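Local atomic coordinates of hypothetical protein PA3499 (Pseudomonas aeruginosa, PDB entry 2IG8), a protein that is of unknown function but belongs to the YjgF-like (L-PSP) family of small trimeric alpha/beta proteins. Residues Ala49-Ala53 with His54-Leu58; Gly72-Val75 with Gly76-Tyr79. All coordinates share one frame; numbering follows the deposited sequence.

Contact 1 of 2, residues Ala49-Ala53 with His54-Leu58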
loop_
_atom_site.group_PDB
_atom_site.type_symbol
_atom_site.label_atom_id
_atom_site.label_comp_id
_atom_site.label_asym_id
_atom_site.label_seq_id
_atom_site.Cartn_x
_atom_site.Cartn_y
_atom_site.Cartn_z
ATOM N N ALA B 49 -7.987 31.110 -2.764
ATOM C CA ALA B 49 -8.447 30.514 -1.520
ATOM C C ALA B 49 -8.020 29.034 -1.469
ATOM O O ALA B 49 -8.835 28.160 -1.162
ATOM C CB ALA B 49 -9.999 30.635 -1.417
ATOM N N ALA B 50 -6.749 28.776 -1.771
ATOM C CA ALA B 50 -6.190 27.410 -1.819
ATOM C C ALA B 50 -6.544 26.659 -0.543
ATOM O O ALA B 50 -6.545 27.242 0.536
ATOM C CB ALA B 50 -4.673 27.440 -2.000
ATOM N N LEU B 51 -6.915 25.393 -0.695
ATOM C CA LEU B 51 -7.275 24.545 0.447
ATOM C C LEU B 51 -6.031 24.036 1.124
ATOM O O LEU B 51 -5.142 23.440 0.479
ATOM C CB LEU B 51 -8.093 23.349 -0.002
ATOM C CG LEU B 51 -9.417 23.663 -0.708
ATOM C CD1 LEU B 51 -10.114 22.343 -1.094
ATOM C CD2 LEU B 51 -10.340 24.527 0.177
ATOM N N ASP B 52 -6.004 24.218 2.445
ATOM C CA ASP B 52 -4.913 23.675 3.255
ATOM C C ASP B 52 -5.060 22.171 3.458
ATOM O O ASP B 52 -6.034 21.555 2.983
ATOM C CB ASP B 52 -4.770 24.448 4.589
ATOM C CG ASP B 52 -5.976 24.299 5.556
ATOM O OD1 ASP B 52 -6.827 23.381 5.404
ATOM O OD2 ASP B 52 -6.080 25.191 6.470
ATOM N N ALA B 53 -4.112 21.572 4.181
ATOM C CA ALA B 53 -4.050 20.104 4.275
ATOM C C ALA B 53 -5.266 19.512 4.984
ATOM O O ALA B 53 -5.777 18.475 4.576
ATOM C CB ALA B 53 -2.765 19.661 4.990
ATOM N N HIS B 54 -5.713 20.175 6.057
ATOM C CA HIS B 54 -6.882 19.762 6.795
ATOM C C HIS B 54 -8.127 19.794 5.886
ATOM O O HIS B 54 -8.866 18.823 5.838
ATOM C CB HIS B 54 -7.056 20.692 7.978
ATOM C CG HIS B 54 -8.230 20.396 8.850
ATOM N ND1 HIS B 54 -8.493 21.131 9.980
ATOM C CD2 HIS B 54 -9.155 19.408 8.834
ATOM C CE1 HIS B 54 -9.573 20.648 10.578
ATOM N NE2 HIS B 54 -10.011 19.627 9.880
ATOM N N ALA B 55 -8.339 20.910 5.188
ATOM C CA ALA B 55 -9.471 21.023 4.271
ATOM C C ALA B 55 -9.400 19.963 3.137
ATOM O O ALA B 55 -10.427 19.308 2.809
ATOM C CB ALA B 55 -9.618 22.471 3.712
ATOM N N GLN B 56 -8.214 19.779 2.561
ATOM C CA GLN B 56 -8.040 18.791 1.521
ATOM C C GLN B 56 -8.338 17.383 2.055
ATOM O O GLN B 56 -9.004 16.600 1.383
ATOM C CB GLN B 56 -6.653 18.844 0.893
ATOM C CG GLN B 56 -6.379 20.103 0.027
ATOM C CD GLN B 56 -5.184 19.989 -0.879
ATOM O OE1 GLN B 56 -4.831 18.898 -1.328
ATOM N NE2 GLN B 56 -4.566 21.154 -1.210
ATOM N N ALA B 57 -7.831 17.062 3.239
ATOM C CA ALA B 57 -8.028 15.706 3.775
ATOM C C ALA B 57 -9.522 15.435 3.989
ATOM O O ALA B 57 -10.005 14.358 3.689
ATOM C CB ALA B 57 -7.233 15.495 5.052
ATOM N N LEU B 58 -10.257 16.436 4.429
ATOM C CA LEU B 58 -11.709 16.297 4.582
ATOM C C LEU B 58 -12.463 16.097 3.261
ATOM O O LEU B 58 -13.433 15.327 3.201
ATOM C CB LEU B 58 -12.292 17.486 5.339
ATOM C CG LEU B 58 -12.069 17.584 6.858
ATOM C CD1 LEU B 58 -12.599 18.908 7.392
ATOM C CD2 LEU B 58 -12.680 16.397 7.577
#
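Asp52 reaches its carboxylate forward over the first turn of helix 53-70, where OD1 accepts the backbone N-H of Ala55. The bond is 2.9 Å from Ala55 N to Asp52 OD1 and nearly straight, with 168° at the hydrogen. A chi1 of 66°, which sets CG between the backbone N and the carbonyl carbon, brings OD1 to this N-H; the same oxygen lies 3.4 Å from Ala55 CB.

The side chain of Gln56 runs the other way along the chain. Extended beyond CG (chi2 -164°), it carries NE2 back to the carbonyl of Leu51, 2.9 Å from NE2 to O, with the acceptor close to the amide plane. NE2 also donates to Glu123 O, and OE1 receives Leu125 N, so three bonds to main-chain atoms fix the rotation of this buried amide. Leu51 adds apolar packing, its CB lying 3.7 Å from Gln56 CG and 4.1 Å from Ala55 CB. Main-chain bonds from Gln56 N to Asp52 O and from Ala57 N to Ala53 O complete the turn. His54 NE2 hydrogen-bonds Glu100 OE1 on helix 91-101. Together, the bond to Ala55 N and the helical residues that follow identify Asp52 as a classic helix N-cap.

Contact 2 of 2, residues Gly72-Val75 with Gly76-Tyr79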
loop_
_atom_site.group_PDB
_atom_site.type_symbol
_atom_site.label_atom_id
_atom_site.label_comp_id
_atom_site.label_asym_id
_atom_site.label_seq_id
_atom_site.Cartn_x
_atom_site.Cartn_y
_atom_site.Cartn_z
ATOM N N GLY B 72 -23.457 1.007 -0.883
ATOM C CA GLY B 72 -24.353 0.651 0.218
ATOM C C GLY B 72 -23.670 0.524 1.568
ATOM O O GLY B 72 -24.221 -0.084 2.480
ATOM N N GLY B 73 -22.470 1.088 1.702
ATOM C CA GLY B 73 -21.719 1.056 2.945
ATOM C C GLY B 73 -21.744 2.363 3.719
ATOM O O GLY B 73 -22.601 3.213 3.493
ATOM N N HIS B 74 -20.796 2.507 4.642
ATOM C CA HIS B 74 -20.694 3.668 5.507
ATOM C C HIS B 74 -19.256 3.736 6.057
ATOM O O HIS B 74 -18.463 2.815 5.845
ATOM C CB HIS B 74 -21.728 3.567 6.636
ATOM C CG HIS B 74 -21.519 2.398 7.553
ATOM N ND1 HIS B 74 -22.141 1.182 7.371
ATOM C CD2 HIS B 74 -20.754 2.262 8.657
ATOM C CE1 HIS B 74 -21.771 0.351 8.329
ATOM N NE2 HIS B 74 -20.925 0.981 9.120
ATOM N N VAL B 75 -18.932 4.794 6.792
ATOM C CA VAL B 75 -17.528 5.048 7.159
ATOM C C VAL B 75 -16.953 4.029 8.148
ATOM O O VAL B 75 -15.751 3.838 8.205
ATOM C CB VAL B 75 -17.286 6.493 7.663
ATOM C CG1 VAL B 75 -17.714 7.532 6.577
ATOM C CG2 VAL B 75 -17.965 6.747 8.954
ATOM N N GLY B 76 -17.828 3.374 8.904
ATOM C CA GLY B 76 -17.445 2.264 9.767
ATOM C C GLY B 76 -16.834 1.074 9.054
ATOM O O GLY B 76 -16.208 0.220 9.700
ATOM N N ASN B 77 -17.042 0.991 7.736
ATOM C CA ASN B 77 -16.485 -0.072 6.899
ATOM C C ASN B 77 -14.979 0.062 6.641
ATOM O O ASN B 77 -14.334 -0.901 6.251
ATOM C CB ASN B 77 -17.186 -0.095 5.538
ATOM C CG ASN B 77 -18.653 -0.487 5.616
ATOM O OD1 ASN B 77 -19.111 -1.173 6.549
ATOM N ND2 ASN B 77 -19.393 -0.078 4.611
ATOM N N LEU B 78 -14.440 1.268 6.831
ATOM C CA LEU B 78 -13.025 1.556 6.600
ATOM C C LEU B 78 -12.169 0.882 7.674
ATOM O O LEU B 78 -12.478 1.014 8.862
ATOM C CB LEU B 78 -12.788 3.066 6.628
ATOM C CG LEU B 78 -13.400 3.857 5.468
ATOM C CD1 LEU B 78 -13.506 5.335 5.769
ATOM C CD2 LEU B 78 -12.568 3.606 4.203
ATOM N N TYR B 79 -11.140 0.146 7.259
ATOM C CA TYR B 79 -10.211 -0.477 8.204
ATOM C C TYR B 79 -8.750 -0.059 8.007
ATOM O O TYR B 79 -7.927 -0.316 8.860
ATOM C CB TYR B 79 -10.351 -2.007 8.179
ATOM C CG TYR B 79 -9.986 -2.680 6.883
ATOM C CD1 TYR B 79 -8.666 -2.999 6.595
ATOM C CD2 TYR B 79 -10.955 -2.992 5.938
ATOM C CE1 TYR B 79 -8.321 -3.626 5.400
ATOM C CE2 TYR B 79 -10.612 -3.599 4.725
ATOM C CZ TYR B 79 -9.299 -3.916 4.472
ATOM O OH TYR B 79 -8.947 -4.543 3.294
HETATM O O HOH W 1 -14.109 3.045 10.125
#
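Two backbone hydrogen bonds, each joining residues three apart, define the short 3-10 turn at Val75-Asn77 that leads into strand 78-85. Asn77 N donates to His74 O over 3.0 Å, and Leu78 N donates to Val75 O over 3.2 Å. Both donors stand above the plane of the carbonyl they meet, by 42° and 57° respectively, so neither bond uses a lone-pair direction.

Val75 O has a second partner in a water, 2.6 Å from this oxygen, which also donates to Leu78 O and thereby bridges the carbonyls of Val75 and Leu78. Ahead of the turn, Gly72 closes helix 53-70 with a Schellman motif, recognised by its positive phi together with two bonds back into the last helical turn.

The imidazole of His74 folds forward over the turn. With chi1 at 63°, the ring is swung toward Gly76, whose backbone N lies 3.1 Å from His74 CD2 in an oblique approach. The side chain of Asn77 crosses that of His74 at about a right angle, and its end lies over one face of the ring, offset toward the rim.

On the apolar side, Val75 reaches Lys65 of helix 53-70 and Phe101 of helix 91-101. Leu78 is buried among Val64, Leu68 and Phe101, and it also touches Ala130 and Ala132 of strand 126-133, joining helices to sheet. Val75 CB stands 4.4 Å from Leu78 CD1, and this CD1 is nearer to Val75 O, at 3.6 Å.

How the contacts relate
From the N terminus, the chain passes helix 40-46 before reaching contact 1, where the loop 49-52 meets the start of helix 53-70. That helix runs on to its C-terminal end just ahead of contact 2, where residues 72-79 make the turn into strand 78-85. The contacts are in series, neither nesting nor crossing, and each closes just a local turn. Their centres lie 23 Å apart, on opposite sides of the chain's centre, and their nearest atoms are about 10 Å apart. Both have side chains on helix 91-101: Ala53, His54, Ala57 and Leu58 touch it from contact 1, while Val75 and Leu78 touch its Phe101 from contact 2.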